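Local coordinates for protein threonine phosphate decarboxylase-like enzyme (Sulfurospirillum multivorans, PDB 6OUX) that catalyses the pyridoxal phosphate-dependent decarboxylation of L-serine O-phosphate to ethanolamine O-phosphate, a precursor in norcobamide biosynthesis, at residues Val175-Asn178 with Pro179-Pro182; Ala185-Leu189 with Glu190-Ile194; Glu209-Ile212 with His213-Tyr216. One frame throughout, in Å; residues are numbered along the deposited sequence.

Interaction 1 of 3, residues Val175-Asn178 with Pro179-Pro182; sequences VLIN and PNNP
ND2 of N180 is gripped by two acceptors, OD1 of N183 and the backbone O of P129, while OD1 at the other end of the same amide lies 3.4 Å from CB of I177. N180 belongs to the Asn-Pro-Asn-Asn-Pro segment N178-P182, which follows strand 173-177 of the central sheet, a place where aminotransferase-fold enzymes commonly carry an Asn-Pro sequence with a cis peptide. The peptide joining N178 to P179 is cis, which brings their CA atoms to 3.0 Å and turns the chain sharply; proline is the residue that most readily accepts this geometry. The turn folds N180 and N181 back over I177 without a hydrogen bond between the two segments: the backbone N of N180 comes within 3.2 Å of O of I177, but at a poor angle. I177 supplies the apolar surface under the loop. Its CG2 sits 3.4 Å from O of P179, a buried carbonyl with no polar partner in the model, and both CG1 and CG2 lie 3.6 Å from ND2 of N181, the two side chains crossing at about a right angle. N181 probably binds L-serine O-phosphate; its backbone O takes a bond from NH1 of R369, another probable substrate-binding residue. On the other flank of the turn, CG of N178 stands anti to the backbone N (chi1 -166°), directing OD1 to the backbone N of L187.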
ATOM      1  N   VAL A 175      18.184   4.414  14.960  1.00 14.15           N
ATOM      2  CA  VAL A 175      16.670   4.461  15.069  1.00 13.57           C
ATOM      3  C   VAL A 175      16.233   4.710  16.515  1.00 14.24           C
ATOM      4  O   VAL A 175      16.618   3.967  17.397  1.00 13.26           O
ATOM      5  CB  VAL A 175      16.017   3.193  14.590  1.00 13.92           C
ATOM      6  CG1 VAL A 175      14.466   3.296  14.616  1.00 15.38           C
ATOM      7  CG2 VAL A 175      16.499   2.827  13.205  1.00 14.94           C
ATOM      8  N   LEU A 176      15.508   5.821  16.751  1.00 14.06           N
ATOM      9  CA  LEU A 176      14.934   6.136  18.033  1.00 14.92           C
ATOM     10  C   LEU A 176      13.396   6.146  17.833  1.00 13.45           C
ATOM     11  O   LEU A 176      12.854   6.591  16.802  1.00 14.13           O
ATOM     12  CB  LEU A 176      15.405   7.481  18.572  1.00 17.16           C
ATOM     13  CG  LEU A 176      16.925   7.697  18.769  1.00 19.20           C
ATOM     14  CD1 LEU A 176      17.278   9.108  19.184  1.00 21.20           C
ATOM     15  CD2 LEU A 176      17.450   6.738  19.825  1.00 22.48           C
ATOM     16  N   ILE A 177      12.701   5.544  18.761  1.00 12.83           N
ATOM     17  CA  ILE A 177      11.247   5.521  18.758  1.00 12.66           C
ATOM     18  C   ILE A 177      10.815   6.382  19.966  1.00 11.81           C
ATOM     19  O   ILE A 177      11.141   6.028  21.100  1.00 12.24           O
ATOM     20  CB  ILE A 177      10.704   4.134  18.903  1.00 13.76           C
ATOM     21  CG1 ILE A 177      11.439   3.120  18.011  1.00 17.66           C
ATOM     22  CG2 ILE A 177       9.169   4.108  18.642  1.00 14.75           C
ATOM     23  CD1 ILE A 177      11.333   3.357  16.540  1.00 17.32           C
ATOM     24  N   ASN A 178      10.104   7.474  19.761  1.00 11.63           N
ATOM     25  CA  ASN A 178       9.858   8.406  20.861  1.00 11.95           C
ATOM     26  C   ASN A 178       8.451   9.009  20.712  1.00 11.95           C
ATOM     27  O   ASN A 178       8.214   9.768  19.786  1.00 13.54           O
ATOM     28  CB  ASN A 178      10.918   9.489  20.901  1.00 12.35           C
ATOM     29  CG  ASN A 178      10.902  10.248  22.182  1.00 13.36           C
ATOM     30  OD1 ASN A 178      10.804   9.651  23.268  1.00 13.41           O
ATOM     31  ND2 ASN A 178      10.944  11.558  22.088  1.00 11.89           N
ATOM     32  N   PRO A 179       7.489   8.625  21.571  1.00 11.44           N
ATOM     33  CA  PRO A 179       7.587   7.618  22.639  1.00 12.88           C
ATOM     34  C   PRO A 179       7.908   6.214  22.168  1.00 12.44           C
ATOM     35  O   PRO A 179       7.502   5.808  21.093  1.00 13.34           O
ATOM     36  CB  PRO A 179       6.157   7.654  23.314  1.00 11.72           C
ATOM     37  CG  PRO A 179       5.544   8.981  22.898  1.00 12.55           C
ATOM     38  CD  PRO A 179       6.126   9.197  21.496  1.00 12.40           C
ATOM     39  N   ASN A 180       8.580   5.420  22.991  1.00 14.13           N
ATOM     40  CA  ASN A 180       8.902   3.982  22.629  1.00 16.33           C
ATOM     41  C   ASN A 180       7.642   3.022  22.731  1.00 17.57           C
ATOM     42  O   ASN A 180       6.756   3.274  23.484  1.00 15.43           O
ATOM     43  CB  ASN A 180      10.037   3.451  23.503  1.00 17.47           C
ATOM     44  CG  ASN A 180      10.812   2.284  22.880  1.00 18.84           C
ATOM     45  OD1 ASN A 180      10.951   2.179  21.668  1.00 19.59           O
ATOM     46  ND2 ASN A 180      11.266   1.341  23.739  1.00 19.19           N
ATOM     47  N   ASN A 181       7.661   1.888  22.034  1.00 20.21           N
ATOM     48  CA  ASN A 181       6.489   1.101  21.514  1.00 24.00           C
ATOM     49  C   ASN A 181       5.965  -0.265  22.021  1.00 29.75           C
ATOM     50  O   ASN A 181       4.875  -0.806  21.348  1.00 17.56           O
ATOM     51  CB  ASN A 181       6.970   0.717  20.223  1.00 31.00           C
ATOM     52  CG  ASN A 181       8.372   0.195  20.399  1.00 41.21           C
ATOM     53  OD1 ASN A 181       8.674  -0.429  21.474  1.00 25.56           O
ATOM     54  ND2 ASN A 181       9.280   0.645  19.524  1.00 45.96           N
ATOM     55  N   PRO A 182       6.732  -0.902  23.036  1.00 21.78           N
ATOM     56  CA  PRO A 182       5.741  -1.380  23.905  1.00 20.36           C
ATOM     57  C   PRO A 182       5.750  -0.729  25.315  1.00 17.44           C
ATOM     58  O   PRO A 182       4.729  -0.799  25.952  1.00 16.38           O
ATOM     59  CB  PRO A 182       6.072  -2.891  23.983  1.00 20.04           C
ATOM     60  CG  PRO A 182       7.584  -2.857  24.149  1.00 22.07           C
ATOM     61  CD  PRO A 182       7.998  -1.626  23.331  1.00 20.18           C
TER

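Interaction 2 of 3, residues Ala185-Leu189 with Glu190-Ile194; sequences AYLSL and EKMHI
The imidazole of H193 meets the carbonyl of L189 obliquely, its CD2 3.2 Å from L189 O, and its ND1 is bonded to the hydroxyl of Y233. Just before the helix, the phenol ring of Y186 carries the backbone N of S188 4.0 Å above one face, offset toward the rim. Its hydroxyl bonds to OE2 of E217, an atom that also accepts from the backbone N of L189. S188 is the N-cap of helix 189-198. Its OG lies between the backbone N and the carbonyl carbon (chi1 62°), where it can accept from K191 N at 3.0 Å, although the modelled place of OG is less sure. A small hydroxyl suits this site because it can replace a missing helical acceptor. The helix proper starts with M192 N to S188 O, 2.8 Å and nearly straight at 167°, followed by H193 N to L189 O, 2.9 Å. Outside the cap, L187 and M192 form a hydrophobic staple: the residue before the N-cap reaches over to the first full turn, with CD2 of L187 3.3 Å from SD of M192, tightly packed. The other leucine methyl, CD1, lies 3.7 Å from CB of K191, whose chain then bends away. Replacing L187 with alanine would probably cost SD of M192 and CB of K191 the contacts of the leucine methyls and open a gap beside the first turn.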
ATOM      1  N   ALA A 185       7.620   5.023  27.164  1.00 14.07           N
ATOM      2  CA  ALA A 185       8.319   6.100  27.792  1.00 14.21           C
ATOM      3  C   ALA A 185       8.766   7.121  26.712  1.00 13.84           C
ATOM      4  O   ALA A 185       9.032   6.754  25.571  1.00 13.54           O
ATOM      5  CB  ALA A 185       9.496   5.590  28.559  1.00 15.63           C
ATOM      6  N   TYR A 186       8.802   8.381  27.122  1.00 13.24           N
ATOM      7  CA  TYR A 186       8.983   9.553  26.278  1.00 14.08           C
ATOM      8  C   TYR A 186      10.153  10.424  26.790  1.00 14.59           C
ATOM      9  O   TYR A 186      10.217  10.752  27.946  1.00 15.87           O
ATOM     10  CB  TYR A 186       7.698  10.407  26.242  1.00 13.70           C
ATOM     11  CG  TYR A 186       7.857  11.760  25.567  1.00 14.26           C
ATOM     12  CD1 TYR A 186       8.016  11.868  24.183  1.00 13.48           C
ATOM     13  CD2 TYR A 186       7.854  12.930  26.316  1.00 14.95           C
ATOM     14  CE1 TYR A 186       8.159  13.084  23.587  1.00 12.57           C
ATOM     15  CE2 TYR A 186       7.951  14.173  25.711  1.00 14.68           C
ATOM     16  CZ  TYR A 186       8.082  14.210  24.341  1.00 13.72           C
ATOM     17  OH  TYR A 186       8.249  15.404  23.779  1.00 13.30           O
ATOM     18  N   LEU A 187      11.055  10.771  25.892  1.00 14.25           N
ATOM     19  CA  LEU A 187      12.162  11.696  26.143  1.00 16.42           C
ATOM     20  C   LEU A 187      11.738  13.102  25.752  1.00 16.71           C
ATOM     21  O   LEU A 187      11.313  13.317  24.589  1.00 16.02           O
ATOM     22  CB  LEU A 187      13.348  11.306  25.254  1.00 16.85           C
ATOM     23  CG  LEU A 187      14.680  11.980  25.623  1.00 19.03           C
ATOM     24  CD1 LEU A 187      15.132  11.514  27.005  1.00 20.14           C
ATOM     25  CD2 LEU A 187      15.725  11.654  24.588  1.00 20.92           C
ATOM     26  N   SER A 188      11.868  14.049  26.685  1.00 16.04           N
ATOM     27  CA  SER A 188      11.488  15.470  26.441  1.00 17.35           C
ATOM     28  C   SER A 188      12.171  16.107  25.248  1.00 16.47           C
ATOM     29  O   SER A 188      13.272  15.691  24.851  1.00 16.00           O
ATOM     30  CB  SER A 188      11.836  16.352  27.665  1.00 18.28           C
ATOM     31  OG  SER A 188      13.232  16.323  27.896  1.00 19.11           O
ATOM     32  N   LEU A 189      11.553  17.156  24.723  1.00 18.07           N
ATOM     33  CA  LEU A 189      12.160  17.914  23.643  1.00 20.78           C
ATOM     34  C   LEU A 189      13.485  18.488  24.162  1.00 20.97           C
ATOM     35  O   LEU A 189      14.494  18.462  23.466  1.00 18.26           O
ATOM     36  CB  LEU A 189      11.244  19.058  23.168  1.00 24.53           C
ATOM     37  CG  LEU A 189      10.226  18.646  22.099  1.00 28.18           C
ATOM     38  CD1 LEU A 189       9.153  19.708  21.832  1.00 30.89           C
ATOM     39  CD2 LEU A 189      10.948  18.268  20.798  1.00 29.12           C
ATOM     40  N   GLU A 190      13.479  18.971  25.397  1.00 19.67           N
ATOM     41  CA  GLU A 190      14.689  19.523  25.975  1.00 23.14           C
ATOM     42  C   GLU A 190      15.820  18.520  25.874  1.00 22.27           C
ATOM     43  O   GLU A 190      16.930  18.863  25.482  1.00 20.75           O
ATOM     44  CB  GLU A 190      14.479  19.928  27.420  1.00 26.66           C
ATOM     45  CG  GLU A 190      15.767  20.341  28.146  1.00 32.95           C
ATOM     46  CD  GLU A 190      15.510  21.083  29.456  1.00 35.85           C
ATOM     47  OE1 GLU A 190      16.133  20.731  30.451  1.00 39.70           O
ATOM     48  OE2 GLU A 190      14.684  22.020  29.478  1.00 43.86           O
ATOM     49  N   LYS A 191      15.562  17.297  26.267  1.00 20.36           N
ATOM     50  CA  LYS A 191      16.619  16.256  26.265  1.00 22.20           C
ATOM     51  C   LYS A 191      16.954  15.713  24.876  1.00 18.40           C
ATOM     52  O   LYS A 191      18.106  15.370  24.634  1.00 16.19           O
ATOM     53  CB  LYS A 191      16.240  15.089  27.159  1.00 25.84           C
ATOM     54  CG  LYS A 191      15.923  15.549  28.561  1.00 32.60           C
ATOM     55  CD  LYS A 191      17.045  15.325  29.538  1.00 40.09           C
ATOM     56  CE  LYS A 191      16.794  14.063  30.356  1.00 43.56           C
ATOM     57  NZ  LYS A 191      15.876  14.315  31.492  1.00 48.16           N
ATOM     58  N   MET A 192      15.962  15.635  23.993  1.00 15.82           N
ATOM     59  CA  MET A 192      16.216  15.314  22.596  1.00 16.69           C
ATOM     60  C   MET A 192      17.194  16.320  21.960  1.00 16.83           C
ATOM     61  O   MET A 192      18.032  15.903  21.155  1.00 17.15           O
ATOM     62  CB  MET A 192      14.915  15.244  21.720  1.00 16.42           C
ATOM     63  CG  MET A 192      14.128  13.946  21.778  1.00 18.03           C
ATOM     64  SD  MET A 192      15.010  12.358  21.439  1.00 19.13           S
ATOM     65  CE  MET A 192      15.910  12.878  20.134  1.00  9.97           C
ATOM     66  N   HIS A 193      17.036  17.625  22.247  1.00 16.86           N
ATOM     67  CA  HIS A 193      17.984  18.675  21.713  1.00 18.20           C
ATOM     68  C   HIS A 193      19.469  18.390  22.118  1.00 17.24           C
ATOM     69  O   HIS A 193      20.377  18.343  21.280  1.00 18.82           O
ATOM     70  CB  HIS A 193      17.572  20.095  22.225  1.00 17.14           C
ATOM     71  CG  HIS A 193      16.499  20.734  21.419  1.00 17.34           C
ATOM     72  ND1 HIS A 193      16.682  21.116  20.104  1.00 17.25           N
ATOM     73  CD2 HIS A 193      15.231  21.095  21.752  1.00 16.95           C
ATOM     74  CE1 HIS A 193      15.551  21.631  19.652  1.00 18.29           C
ATOM     75  NE2 HIS A 193      14.656  21.623  20.629  1.00 17.76           N
ATOM     76  N   ILE A 194      19.666  18.132  23.399  1.00 17.98           N
ATOM     77  CA  ILE A 194      20.994  17.758  23.939  1.00 19.90           C
ATOM     78  C   ILE A 194      21.577  16.546  23.248  1.00 18.35           C
ATOM     79  O   ILE A 194      22.706  16.587  22.741  1.00 18.49           O
ATOM     80  CB  ILE A 194      20.930  17.514  25.456  1.00 22.14           C
ATOM     81  CG1 ILE A 194      20.560  18.814  26.149  1.00 24.06           C
ATOM     82  CG2 ILE A 194      22.269  16.999  25.999  1.00 22.82           C
ATOM     83  CD1 ILE A 194      20.012  18.563  27.526  1.00 28.05           C
TER

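Interaction 3 of 3, residues Glu209-Ile212 with His213-Tyr216; sequences ESFI and HFAY
F211 O accepts from F214 N at 3.1 Å, and I212 O from A215 N at 3.1 Å, so each bond spans three residues. They continue a type I turn from E209 to I212, closed by I212 N to E209 O, into a short 3-10 segment that follows strand 204-208 of the central sheet. In both bonds across the contact the donor stands above the carbonyl plane, by 45° at F211 and 64° at I212, consistent with the tight winding. A water adds to this polar side: it lies 2.7 Å from O of I212 and 2.8 Å from O of A215 and can donate to them, though more acceptors surround it than it has protons.

Carbon atoms also pack on the carbonyls. With CG anti to the carbonyl carbon (chi1 -49°), F214 lays CD2 3.4 Å from F211 O, and CB of A215 rests 3.7 Å from I212 O.

The apolar contact joins the two phenylalanines. CE2 of F214 lies at the edge of the F211 ring, near its plane, and CD2 of F214 is 4.2 Å from CB of F211. Beyond the segments, F211 meets F328 edge-to-face and F214 meets the ring of Y302; large flat side chains suit this buried turn, where both rings meet other aromatic rings. The turn's polarity is thus met largely by main-chain bonds and water, and the rings supply apolar packing, F211 beside N181, a probable substrate-binding residue.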
ATOM      1  N   GLU A 209       8.175   9.151  15.608  1.00 11.60           N
ATOM      2  CA  GLU A 209       7.314   9.809  16.585  1.00 11.78           C
ATOM      3  C   GLU A 209       5.852   9.425  16.438  1.00 11.22           C
ATOM      4  O   GLU A 209       4.961  10.263  16.693  1.00 11.16           O
ATOM      5  CB  GLU A 209       7.464  11.343  16.459  1.00 13.49           C
ATOM      6  CG  GLU A 209       7.039  11.884  15.097  1.00 16.15           C
ATOM      7  CD  GLU A 209       6.784  13.372  15.113  1.00 19.28           C
ATOM      8  OE1 GLU A 209       7.131  14.039  16.160  1.00 21.26           O
ATOM      9  OE2 GLU A 209       6.298  13.877  14.059  1.00 20.29           O
ATOM     10  N   SER A 210       5.606   8.213  16.040  1.00 10.72           N
ATOM     11  CA  SER A 210       4.231   7.748  15.736  1.00 12.67           C
ATOM     12  C   SER A 210       3.256   7.906  16.919  1.00 12.45           C
ATOM     13  O   SER A 210       2.023   8.022  16.732  1.00 11.96           O
ATOM     14  CB  SER A 210       4.235   6.282  15.235  1.00 13.68           C
ATOM     15  OG  SER A 210       4.757   6.150  13.909  1.00 13.71           O
ATOM     16  N   PHE A 211       3.783   7.830  18.136  1.00 11.88           N
ATOM     17  CA  PHE A 211       2.946   8.027  19.356  1.00 12.58           C
ATOM     18  C   PHE A 211       2.991   9.379  20.042  1.00 11.92           C
ATOM     19  O   PHE A 211       2.485   9.516  21.186  1.00 12.35           O
ATOM     20  CB  PHE A 211       3.298   6.891  20.355  1.00 13.01           C
ATOM     21  CG  PHE A 211       3.184   5.542  19.720  1.00 16.37           C
ATOM     22  CD1 PHE A 211       1.957   5.082  19.321  1.00 17.02           C
ATOM     23  CD2 PHE A 211       4.300   4.796  19.401  1.00 16.02           C
ATOM     24  CE1 PHE A 211       1.820   3.864  18.692  1.00 19.56           C
ATOM     25  CE2 PHE A 211       4.172   3.605  18.727  1.00 17.95           C
ATOM     26  CZ  PHE A 211       2.933   3.129  18.393  1.00 18.77           C
ATOM     27  N   ILE A 212       3.617  10.381  19.419  1.00 10.88           N
ATOM     28  CA  ILE A 212       3.942  11.616  20.123  1.00 11.93           C
ATOM     29  C   ILE A 212       2.680  12.474  20.410  1.00 11.79           C
ATOM     30  O   ILE A 212       2.667  13.271  21.324  1.00 11.13           O
ATOM     31  CB  ILE A 212       5.005  12.469  19.378  1.00 12.34           C
ATOM     32  CG1 ILE A 212       5.688  13.454  20.362  1.00 13.89           C
ATOM     33  CG2 ILE A 212       4.429  13.153  18.150  1.00 12.36           C
ATOM     34  CD1 ILE A 212       6.918  14.128  19.830  1.00 16.24           C
ATOM     35  N   HIS A 213       1.622  12.240  19.674  1.00 12.15           N
ATOM     36  CA  HIS A 213       0.327  12.948  19.902  1.00 13.18           C
ATOM     37  C   HIS A 213      -0.295  12.575  21.271  1.00 12.05           C
ATOM     38  O   HIS A 213      -1.166  13.264  21.752  1.00 12.06           O
ATOM     39  CB  HIS A 213      -0.699  12.556  18.815  1.00 14.41           C
ATOM     40  CG  HIS A 213      -0.666  13.383  17.592  1.00 16.48           C
ATOM     41  ND1 HIS A 213       0.451  14.080  17.160  1.00 18.16           N
ATOM     42  CD2 HIS A 213      -1.617  13.560  16.638  1.00 16.29           C
ATOM     43  CE1 HIS A 213       0.170  14.658  16.005  1.00 16.49           C
ATOM     44  NE2 HIS A 213      -1.080  14.376  15.683  1.00 19.22           N
ATOM     45  N   PHE A 214       0.141  11.485  21.887  1.00 11.10           N
ATOM     46  CA  PHE A 214      -0.305  11.029  23.207  1.00 10.94           C
ATOM     47  C   PHE A 214       0.530  11.527  24.344  1.00 11.01           C
ATOM     48  O   PHE A 214       0.099  11.392  25.475  1.00 11.31           O
ATOM     49  CB  PHE A 214      -0.444   9.496  23.233  1.00 12.52           C
ATOM     50  CG  PHE A 214      -1.221   8.987  22.060  1.00 13.26           C
ATOM     51  CD1 PHE A 214      -2.551   9.371  21.897  1.00 13.50           C
ATOM     52  CD2 PHE A 214      -0.623   8.265  21.068  1.00 14.48           C
ATOM     53  CE1 PHE A 214      -3.256   8.972  20.781  1.00 14.98           C
ATOM     54  CE2 PHE A 214      -1.337   7.845  19.945  1.00 14.68           C
ATOM     55  CZ  PHE A 214      -2.643   8.226  19.798  1.00 15.53           C
ATOM     56  N   ALA A 215       1.640  12.198  24.065  1.00 10.48           N
ATOM     57  CA  ALA A 215       2.530  12.700  25.130  1.00 11.59           C
ATOM     58  C   ALA A 215       2.215  14.171  25.445  1.00 12.88           C
ATOM     59  O   ALA A 215       1.545  14.916  24.669  1.00 12.44           O
ATOM     60  CB  ALA A 215       4.001  12.547  24.729  1.00 12.12           C
ATOM     61  N   TYR A 216       2.695  14.605  26.592  1.00 13.56           N
ATOM     62  CA  TYR A 216       2.481  16.002  26.939  1.00 15.24           C
ATOM     63  C   TYR A 216       3.612  16.468  27.826  1.00 14.65           C
ATOM     64  O   TYR A 216       4.138  15.674  28.577  1.00 13.74           O
ATOM     65  CB  TYR A 216       1.085  16.216  27.592  1.00 15.12           C
ATOM     66  CG  TYR A 216       0.836  15.415  28.831  1.00 16.96           C
ATOM     67  CD1 TYR A 216       0.352  14.118  28.742  1.00 18.60           C
ATOM     68  CD2 TYR A 216       1.156  15.905  30.093  1.00 20.05           C
ATOM     69  CE1 TYR A 216       0.176  13.339  29.847  1.00 19.83           C
ATOM     70  CE2 TYR A 216       0.950  15.126  31.241  1.00 22.10           C
ATOM     71  CZ  TYR A 216       0.465  13.841  31.101  1.00 22.98           C
ATOM     72  OH  TYR A 216       0.264  13.045  32.177  1.00 25.41           O
TER
HETATM   73  O   HOH W   1       1.462  15.629  21.975  1.00 12.90           O

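How the interactions relate
Interactions 1, 2 and 3 come in series along the chain, all in the seven-stranded sheet region of the aminotransferase-like fold. Interaction 1 leaves strand 173-177, interaction 2 opens helix 189-198, and interaction 3 follows the neighbouring parallel strand 204-208. Their centres lie about 10 to 12 Å apart, and every pair touches. Backbone N of N180 probably bonds to O of A185, tying 179-182 to the approach to the helix, whereas P179 packs against F211 and I212, and Y186 against I212 and A215. The two strand-end loops thus pack together on the side that holds N181, while helix 189-198 carries the chain away from the annotated sites.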